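Local coordinates for protein ferric enterobactin receptor PIRA (Pseudomonas aeruginosa, PDB 5FP2) that probably imports iron-loaded siderophores such as ferric enterobactin across the outer membrane as a TonB-dependent receptor, at residues K347-N358 with T370-N381. Residues are numbered along the deposited sequence; the frame is centred on the assembly and turned at random.
Sequences KLENYRLSGELN and TVGAEWNKETLN
Trp375 reaches across the strand pair to touch both Leu353 and Tyr351. With CG trans to the backbone nitrogen (chi1 174°), its indole slants toward segment 347-358, bringing CE3 to 4.0 Å from Leu353 CD1 and CZ3 to 3.9 Å from Tyr351 CB. Tyr351 also lies alongside Lys377, its CD1 4.1 Å from Lys377 CB.

On the other face, Arg352 and Asn376 run side by side, with guanidinium and amide planes almost perpendicular. Arg352 NE donates to Asn376 OD1 at 3.3 Å; the acceptor lies in the guanidinium plane, but the donor meets the carbonyl well off its axis. Asn350 OD1 lies 3.6 Å above the plane of the Arg352 guanidinium, displaced from its centre, while Asp318 of the preceding strand salt-bridges Arg352 NH1.

Between the two sets of side chains, twelve backbone N-H...O bonds join the antiparallel hairpin in unbroken register. Glu349 O accepts twice, from Thr379 N at 2.9 Å and from Thr379 OG1 at 3.2 Å. Farther along, Glu356 forms a salt bridge with Arg144 of the plug and a hydrogen bond with Tyr417 of the barrel wall.

The pair is one hairpin of the 22-stranded barrel characteristic of TonB-dependent receptors: the Glu356-Arg144 bridge identifies the plug-facing side, where Arg352, Glu356 and Glu374 each have a salt-bridge partner; the other face probably meets lipid from Leu353 and Trp375 to Leu357 and Val371, turning polar toward Lys347 and Asn381.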
loop_
_atom_site.group_PDB
_atom_site.type_symbol
_atom_site.label_atom_id
_atom_site.label_comp_id
_atom_site.label_asym_id
_atom_site.label_seq_id
_atom_site.Cartn_x
_atom_site.Cartn_y
_atom_site.Cartn_z
ATOM N N LYS A 347 21.788 -12.472 1.476
ATOM C CA LYS A 347 21.074 -12.060 2.678
ATOM C C LYS A 347 21.035 -10.550 2.769
ATOM O O LYS A 347 22.032 -9.878 2.522
ATOM C CB LYS A 347 21.730 -12.627 3.939
ATOM C CG LYS A 347 21.101 -12.167 5.253
ATOM C CD LYS A 347 21.687 -12.909 6.451
ATOM C CE LYS A 347 20.674 -13.107 7.577
ATOM N NZ LYS A 347 20.917 -14.355 8.373
ATOM N N LEU A 348 19.882 -10.041 3.187
ATOM C CA LEU A 348 19.623 -8.610 3.266
ATOM C C LEU A 348 19.065 -8.348 4.656
ATOM O O LEU A 348 18.234 -9.117 5.139
ATOM C CB LEU A 348 18.585 -8.188 2.214
ATOM C CG LEU A 348 18.151 -6.709 2.239
ATOM C CD1 LEU A 348 19.253 -5.762 1.781
ATOM C CD2 LEU A 348 16.898 -6.470 1.406
ATOM N N GLU A 349 19.469 -7.243 5.276
ATOM C CA GLU A 349 18.958 -6.895 6.599
ATOM C C GLU A 349 18.780 -5.411 6.843
ATOM O O GLU A 349 19.715 -4.632 6.651
ATOM C CB GLU A 349 19.914 -7.407 7.650
ATOM C CG GLU A 349 20.661 -8.629 7.176
ATOM C CD GLU A 349 21.475 -9.221 8.264
ATOM O OE1 GLU A 349 21.570 -8.569 9.323
ATOM O OE2 GLU A 349 21.983 -10.331 8.043
ATOM N N ASN A 350 17.651 -5.065 7.460
ATOM C CA ASN A 350 17.340 -3.686 7.797
ATOM C C ASN A 350 17.211 -3.438 9.280
ATOM O O ASN A 350 16.407 -4.075 9.945
ATOM C CB ASN A 350 16.031 -3.268 7.137
ATOM C CG ASN A 350 16.227 -2.870 5.701
ATOM O OD1 ASN A 350 16.696 -1.764 5.405
ATOM N ND2 ASN A 350 15.981 -3.814 4.799
ATOM N N TYR A 351 17.860 -2.383 9.746
ATOM C CA TYR A 351 17.574 -1.857 11.060
ATOM C C TYR A 351 16.886 -0.510 10.894
ATOM O O TYR A 351 17.306 0.283 10.075
ATOM C CB TYR A 351 18.883 -1.725 11.857
ATOM C CG TYR A 351 19.755 -2.967 11.787
ATOM C CD1 TYR A 351 20.511 -3.254 10.652
ATOM C CD2 TYR A 351 19.760 -3.886 12.818
ATOM C CE1 TYR A 351 21.265 -4.409 10.562
ATOM C CE2 TYR A 351 20.510 -5.040 12.737
ATOM C CZ TYR A 351 21.247 -5.301 11.603
ATOM O OH TYR A 351 22.025 -6.437 11.551
ATOM N N ARG A 352 15.829 -0.265 11.662
ATOM C CA ARG A 352 15.137 1.014 11.645
ATOM C C ARG A 352 14.819 1.529 13.058
ATOM O O ARG A 352 14.361 0.773 13.919
ATOM C CB ARG A 352 13.836 0.877 10.844
ATOM C CG ARG A 352 13.967 1.105 9.340
ATOM C CD ARG A 352 13.084 0.154 8.532
ATOM N NE ARG A 352 13.308 0.270 7.081
ATOM C CZ ARG A 352 13.080 -0.701 6.192
ATOM N NH1 ARG A 352 12.676 -1.904 6.600
ATOM N NH2 ARG A 352 13.319 -0.498 4.897
ATOM N N LEU A 353 15.011 2.833 13.263
ATOM C CA LEU A 353 14.452 3.544 14.410
ATOM C C LEU A 353 13.638 4.759 13.969
ATOM O O LEU A 353 13.877 5.323 12.907
ATOM C CB LEU A 353 15.577 3.997 15.334
ATOM C CG LEU A 353 16.339 2.886 16.061
ATOM C CD1 LEU A 353 17.633 3.432 16.635
ATOM C CD2 LEU A 353 15.482 2.271 17.155
ATOM N N SER A 354 12.640 5.140 14.757
ATOM C CA SER A 354 11.635 6.106 14.296
ATOM C C SER A 354 10.996 6.812 15.480
ATOM O O SER A 354 10.655 6.186 16.478
ATOM C CB SER A 354 10.544 5.405 13.476
ATOM O OG SER A 354 11.110 4.492 12.550
ATOM N N GLY A 355 10.830 8.120 15.363
ATOM C CA GLY A 355 10.161 8.903 16.387
ATOM C C GLY A 355 9.171 9.811 15.700
ATOM O O GLY A 355 9.452 10.338 14.621
ATOM N N GLU A 356 7.965 9.899 16.248
ATOM C CA GLU A 356 7.003 10.877 15.769
ATOM C C GLU A 356 6.195 11.477 16.904
ATOM O O GLU A 356 5.627 10.757 17.727
ATOM C CB GLU A 356 6.045 10.282 14.746
ATOM C CG GLU A 356 4.995 11.297 14.320
ATOM C CD GLU A 356 4.390 11.006 12.962
ATOM O OE1 GLU A 356 3.414 10.229 12.915
ATOM O OE2 GLU A 356 4.870 11.565 11.951
ATOM N N LEU A 357 6.158 12.806 16.921
ATOM C CA LEU A 357 5.376 13.561 17.885
ATOM C C LEU A 357 4.262 14.228 17.151
ATOM O O LEU A 357 4.494 14.783 16.097
ATOM C CB LEU A 357 6.215 14.665 18.519
ATOM C CG LEU A 357 7.111 14.201 19.655
ATOM C CD1 LEU A 357 8.185 15.236 19.941
ATOM C CD2 LEU A 357 6.241 13.949 20.873
ATOM N N ASN A 358 3.084 14.262 17.759
ATOM C CA ASN A 358 2.017 15.127 17.301
ATOM C C ASN A 358 1.554 16.055 18.416
ATOM O O ASN A 358 0.993 15.601 19.412
ATOM C CB ASN A 358 0.860 14.282 16.780
ATOM C CG ASN A 358 1.253 13.460 15.571
ATOM O OD1 ASN A 358 1.318 13.967 14.458
ATOM N ND2 ASN A 358 1.616 12.220 15.799
ATOM N N THR A 370 3.529 18.298 13.722
ATOM C CA THR A 370 4.085 16.953 13.733
ATOM C C THR A 370 5.585 17.034 13.495
ATOM O O THR A 370 6.059 17.765 12.631
ATOM C CB THR A 370 3.436 16.076 12.644
ATOM O OG1 THR A 370 2.051 15.858 12.955
ATOM C CG2 THR A 370 4.143 14.746 12.536
ATOM N N VAL A 371 6.343 16.324 14.307
ATOM C CA VAL A 371 7.784 16.311 14.152
ATOM C C VAL A 371 8.207 14.868 14.170
ATOM O O VAL A 371 7.645 14.080 14.919
ATOM C CB VAL A 371 8.471 17.071 15.295
ATOM C CG1 VAL A 371 9.942 16.703 15.362
ATOM C CG2 VAL A 371 8.297 18.571 15.084
ATOM N N GLY A 372 9.138 14.509 13.300
ATOM C CA GLY A 372 9.516 13.116 13.152
ATOM C C GLY A 372 10.938 12.912 12.668
ATOM O O GLY A 372 11.451 13.699 11.871
ATOM N N ALA A 373 11.553 11.829 13.146
ATOM C CA ALA A 373 12.932 11.472 12.802
ATOM C C ALA A 373 13.059 9.973 12.516
ATOM O O ALA A 373 12.347 9.151 13.093
ATOM C CB ALA A 373 13.870 11.870 13.930
ATOM N N GLU A 374 13.958 9.629 11.600
ATOM C CA GLU A 374 14.137 8.246 11.177
ATOM C C GLU A 374 15.624 7.934 11.126
ATOM O O GLU A 374 16.421 8.735 10.644
ATOM C CB GLU A 374 13.555 8.035 9.773
ATOM C CG GLU A 374 12.078 8.387 9.624
ATOM C CD GLU A 374 11.431 7.726 8.413
ATOM O OE1 GLU A 374 12.041 6.789 7.842
ATOM O OE2 GLU A 374 10.323 8.169 8.013
ATOM N N TRP A 375 15.985 6.732 11.535
ATOM C CA TRP A 375 17.326 6.236 11.291
ATOM C C TRP A 375 17.219 4.809 10.781
ATOM O O TRP A 375 16.475 3.998 11.328
ATOM C CB TRP A 375 18.168 6.275 12.578
ATOM C CG TRP A 375 19.507 5.643 12.440
ATOM C CD1 TRP A 375 20.668 6.264 12.093
ATOM C CD2 TRP A 375 19.810 4.252 12.553
ATOM N NE1 TRP A 375 21.690 5.354 12.027
ATOM C CE2 TRP A 375 21.193 4.108 12.314
ATOM C CE3 TRP A 375 19.063 3.119 12.900
ATOM C CZ2 TRP A 375 21.852 2.876 12.425
ATOM C CZ3 TRP A 375 19.717 1.891 13.007
ATOM C CH2 TRP A 375 21.091 1.780 12.747
ATOM N N ASN A 376 18.080 4.469 9.835
ATOM C CA ASN A 376 17.821 3.358 8.938
ATOM C C ASN A 376 19.156 2.803 8.469
ATOM O O ASN A 376 19.979 3.536 7.922
ATOM C CB ASN A 376 17.014 3.860 7.739
ATOM C CG ASN A 376 16.057 2.814 7.185
ATOM O OD1 ASN A 376 14.885 3.113 6.911
ATOM N ND2 ASN A 376 16.584 1.627 6.881
ATOM N N LYS A 377 19.382 1.514 8.667
ATOM C CA LYS A 377 20.564 0.890 8.106
ATOM C C LYS A 377 20.119 -0.300 7.286
ATOM O O LYS A 377 19.214 -1.011 7.696
ATOM C CB LYS A 377 21.501 0.446 9.230
ATOM C CG LYS A 377 22.873 -0.023 8.768
ATOM C CD LYS A 377 23.787 -0.218 9.966
ATOM C CE LYS A 377 25.062 -0.981 9.632
ATOM N NZ LYS A 377 25.900 -1.267 10.837
ATOM N N GLU A 378 20.725 -0.496 6.119
ATOM C CA GLU A 378 20.491 -1.709 5.346
ATOM C C GLU A 378 21.803 -2.329 4.914
ATOM O O GLU A 378 22.725 -1.626 4.503
ATOM C CB GLU A 378 19.657 -1.426 4.118
ATOM C CG GLU A 378 18.945 -0.087 4.153
ATOM C CD GLU A 378 18.466 0.307 2.783
ATOM O OE1 GLU A 378 19.333 0.651 1.942
ATOM O OE2 GLU A 378 17.249 0.128 2.528
ATOM N N THR A 379 21.900 -3.643 5.086
ATOM C CA THR A 379 23.105 -4.376 4.751
ATOM C C THR A 379 22.763 -5.453 3.734
ATOM O O THR A 379 21.720 -6.089 3.824
ATOM C CB THR A 379 23.670 -5.068 5.987
ATOM O OG1 THR A 379 22.644 -5.896 6.545
ATOM C CG2 THR A 379 24.110 -4.050 7.029
ATOM N N LEU A 380 23.676 -5.687 2.801
ATOM C CA LEU A 380 23.490 -6.714 1.793
ATOM C C LEU A 380 24.730 -7.584 1.664
ATOM O O LEU A 380 25.833 -7.084 1.433
ATOM C CB LEU A 380 23.189 -6.078 0.442
ATOM C CG LEU A 380 23.076 -7.096 -0.693
ATOM C CD1 LEU A 380 21.689 -7.714 -0.692
ATOM C CD2 LEU A 380 23.390 -6.460 -2.035
ATOM N N ASN A 381 24.523 -8.894 1.746
ATOM C CA ASN A 381 25.579 -9.845 1.492
ATOM C C ASN A 381 25.181 -10.817 0.390
ATOM O O ASN A 381 24.168 -11.501 0.496
ATOM C CB ASN A 381 25.896 -10.607 2.772
ATOM C CG ASN A 381 27.069 -11.547 2.611
ATOM O OD1 ASN A 381 27.958 -11.327 1.786
ATOM N ND2 ASN A 381 27.071 -12.609 3.397
#